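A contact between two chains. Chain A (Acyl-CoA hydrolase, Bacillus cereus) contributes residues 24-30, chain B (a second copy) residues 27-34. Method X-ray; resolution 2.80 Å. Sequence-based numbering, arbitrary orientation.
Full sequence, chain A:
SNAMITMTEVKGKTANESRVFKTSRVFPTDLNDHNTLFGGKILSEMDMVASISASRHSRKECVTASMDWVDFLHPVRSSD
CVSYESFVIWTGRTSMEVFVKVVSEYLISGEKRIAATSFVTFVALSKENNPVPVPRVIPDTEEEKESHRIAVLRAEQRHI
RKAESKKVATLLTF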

# COMPACT_ATOMS: atom_id res chain seq x y z
N SER A 24 -13.10 -0.37 -10.26
CA SER A 24 -12.69 -0.23 -8.88
C SER A 24 -13.53 0.76 -8.10
O SER A 24 -14.31 1.52 -8.66
CB SER A 24 -11.24 0.21 -8.79
OG SER A 24 -10.37 -0.77 -9.32
N ARG A 25 -13.33 0.72 -6.79
CA ARG A 25 -14.00 1.60 -5.86
C ARG A 25 -13.07 2.82 -5.76
O ARG A 25 -11.90 2.73 -6.11
CB ARG A 25 -14.12 0.89 -4.51
CG ARG A 25 -15.36 1.21 -3.72
CD ARG A 25 -15.48 0.29 -2.53
NE ARG A 25 -16.63 0.64 -1.71
CZ ARG A 25 -16.66 1.66 -0.85
NH1 ARG A 25 -15.60 2.44 -0.68
NH2 ARG A 25 -17.78 1.92 -0.18
N VAL A 26 -13.58 3.95 -5.29
CA VAL A 26 -12.73 5.12 -5.15
C VAL A 26 -12.34 5.29 -3.68
O VAL A 26 -13.13 5.77 -2.87
CB VAL A 26 -13.45 6.39 -5.63
CG1 VAL A 26 -12.55 7.60 -5.45
CG2 VAL A 26 -13.85 6.23 -7.08
N PHE A 27 -11.12 4.88 -3.34
CA PHE A 27 -10.64 4.98 -1.97
C PHE A 27 -10.16 6.38 -1.56
O PHE A 27 -9.56 7.09 -2.36
CB PHE A 27 -9.52 3.97 -1.74
CG PHE A 27 -9.93 2.56 -2.02
CD1 PHE A 27 -9.95 2.07 -3.32
CD2 PHE A 27 -10.35 1.73 -0.98
CE1 PHE A 27 -10.38 0.77 -3.59
CE2 PHE A 27 -10.78 0.42 -1.25
CZ PHE A 27 -10.79 -0.05 -2.55
N PRO A 28 -10.40 6.76 -0.30
CA PRO A 28 -10.00 8.07 0.24
C PRO A 28 -8.54 8.44 -0.00
O PRO A 28 -8.23 9.59 -0.28
CB PRO A 28 -10.34 7.94 1.72
CG PRO A 28 -10.16 6.48 1.97
CD PRO A 28 -10.87 5.89 0.79
N THR A 29 -7.65 7.46 0.11
CA THR A 29 -6.22 7.69 -0.11
C THR A 29 -5.95 8.46 -1.40
O THR A 29 -5.12 9.37 -1.44
CB THR A 29 -5.46 6.36 -0.25
OG1 THR A 29 -5.79 5.50 0.85
CG2 THR A 29 -3.96 6.61 -0.30
N ASP A 30 -6.65 8.06 -2.46
CA ASP A 30 -6.49 8.66 -3.78
C ASP A 30 -7.33 9.92 -4.02
O ASP A 30 -7.28 10.48 -5.11
CB ASP A 30 -6.80 7.62 -4.85
CG ASP A 30 -6.02 6.33 -4.64
OD1 ASP A 30 -4.77 6.38 -4.64
OD2 ASP A 30 -6.65 5.27 -4.47
N PHE B 27 -8.08 1.12 9.52
CA PHE B 27 -7.80 2.25 8.65
C PHE B 27 -8.93 2.60 7.70
O PHE B 27 -9.69 1.74 7.29
CB PHE B 27 -6.53 1.98 7.85
CG PHE B 27 -5.35 1.67 8.71
CD1 PHE B 27 -5.16 0.38 9.20
CD2 PHE B 27 -4.47 2.67 9.09
CE1 PHE B 27 -4.10 0.10 10.05
CE2 PHE B 27 -3.41 2.40 9.94
CZ PHE B 27 -3.23 1.11 10.43
N PRO B 28 -9.04 3.88 7.33
CA PRO B 28 -10.10 4.31 6.41
C PRO B 28 -10.16 3.52 5.10
O PRO B 28 -11.24 3.20 4.61
CB PRO B 28 -9.77 5.79 6.20
CG PRO B 28 -8.29 5.86 6.43
CD PRO B 28 -8.12 4.98 7.64
N THR B 29 -9.01 3.18 4.55
CA THR B 29 -8.96 2.44 3.31
C THR B 29 -9.79 1.16 3.32
O THR B 29 -10.38 0.79 2.31
CB THR B 29 -7.50 2.09 2.92
OG1 THR B 29 -6.88 3.24 2.34
CG2 THR B 29 -7.46 0.94 1.92
N ASP B 30 -9.84 0.48 4.47
CA ASP B 30 -10.58 -0.77 4.57
C ASP B 30 -12.03 -0.64 5.03
O ASP B 30 -12.63 -1.62 5.48
CB ASP B 30 -9.84 -1.73 5.49
CG ASP B 30 -8.42 -1.98 5.04
OD1 ASP B 30 -8.22 -2.42 3.88
OD2 ASP B 30 -7.49 -1.75 5.85
N LEU B 31 -12.61 0.55 4.91
CA LEU B 31 -13.98 0.76 5.34
C LEU B 31 -14.88 1.16 4.18
O LEU B 31 -14.50 2.00 3.37
CB LEU B 31 -14.05 1.85 6.40
CG LEU B 31 -13.32 1.52 7.71
CD1 LEU B 31 -12.95 2.80 8.42
CD2 LEU B 31 -14.20 0.62 8.57
N ASN B 32 -16.06 0.54 4.11
CA ASN B 32 -17.05 0.88 3.08
C ASN B 32 -17.79 2.12 3.57
O ASN B 32 -17.39 2.72 4.56
CB ASN B 32 -18.03 -0.25 2.86
CG ASN B 32 -18.61 -0.76 4.15
OD1 ASN B 32 -18.81 0.01 5.09
ND2 ASN B 32 -18.89 -2.05 4.20
N ASP B 33 -18.89 2.50 2.91
CA ASP B 33 -19.59 3.71 3.32
C ASP B 33 -20.40 3.59 4.59
O ASP B 33 -21.18 4.48 4.92
CB ASP B 33 -20.46 4.23 2.16
CG ASP B 33 -19.63 4.69 0.98
OD1 ASP B 33 -18.66 5.44 1.19
OD2 ASP B 33 -19.96 4.30 -0.16
N HIS B 34 -20.21 2.49 5.31
CA HIS B 34 -20.90 2.30 6.58
C HIS B 34 -19.90 2.19 7.72
O HIS B 34 -20.18 1.61 8.76
CB HIS B 34 -21.79 1.06 6.53
CG HIS B 34 -23.04 1.27 5.74
ND1 HIS B 34 -23.50 0.34 4.83
CD2 HIS B 34 -23.94 2.28 5.73
CE1 HIS B 34 -24.63 0.77 4.30
NE2 HIS B 34 -24.92 1.94 4.82

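How do the two backbones meet? Chain A enters as a strand that includes Ser24(A), passes through Val26(A) and Phe27(A), and tightens into a 3-10 segment at Pro28(A) to Asp30(A). Chain B makes a similar turn beginning at Pro28(B), then runs on as loop to His34(B). Each turn is closed by the same backbone hydrogen bond, from Asp30(A) N to Phe27(A) O and from Asp30(B) N to Phe27(B) O, both 3.1 Å; chain B adds Leu31(B) N to Pro28(B) O at 3.0 Å. The backbones come nearest at Phe27(A) and Thr29(B), whose CA atoms lie 6.1 Å apart. Across the contact, side chains of chain A meet both backbone and side-chain atoms of chain B.

What brings the two turns together? The same residues of the two copies come together here. Pro28(A) CG lies 4.3 Å from Pro28(B) CB, an apolar contact between compact rings, and the CA-to-CB bond of each proline points toward the other stretch. Beside it, Thr29(A) OG1 and Thr29(B) OG1 approach to 2.9 Å. Threonine suits this place in offering a hydroxyl that can either donate or accept.

How does an aromatic ring fit against this turn? Phe27(A), with chi1 in the m well, points toward chain B and presents the edge of its ring to the backbone of Thr29(B). Its CD2 lies 3.4 Å from Thr29(B) O, near the plane of the ring, where the slightly positive C-H edge can face a carbonyl oxygen favourably. The methyl of Thr29(B) is also near, with Phe27(A) CD2 4.2 Å from Thr29(B) CG2. Thr29(B) thus meets several neighbours at once, and 71 Å² of it is covered.

What anchors the far end of the contact? Arg25(A) points toward chain B, and its chi2 and chi3 angles are both t, so an extended side chain carries the guanidinium out to the loop beyond the turn. There Arg25(A) NH2 forms a salt bridge with Asp33(B) OD2 at 3.2 Å, joining opposite charges. Arg25(A) NH2 also lies 3.5 Å from Asn32(B) CA. Asn32(B) turns the end of its own side chain away, and its OD1, whose position is less certain, accepts a hydrogen bond from His34(B) N, 2.9 Å, within its own loop. Arginine's length suits this reach: 69 Å² of it is covered, a large share of the 299 Å² buried on both sides together.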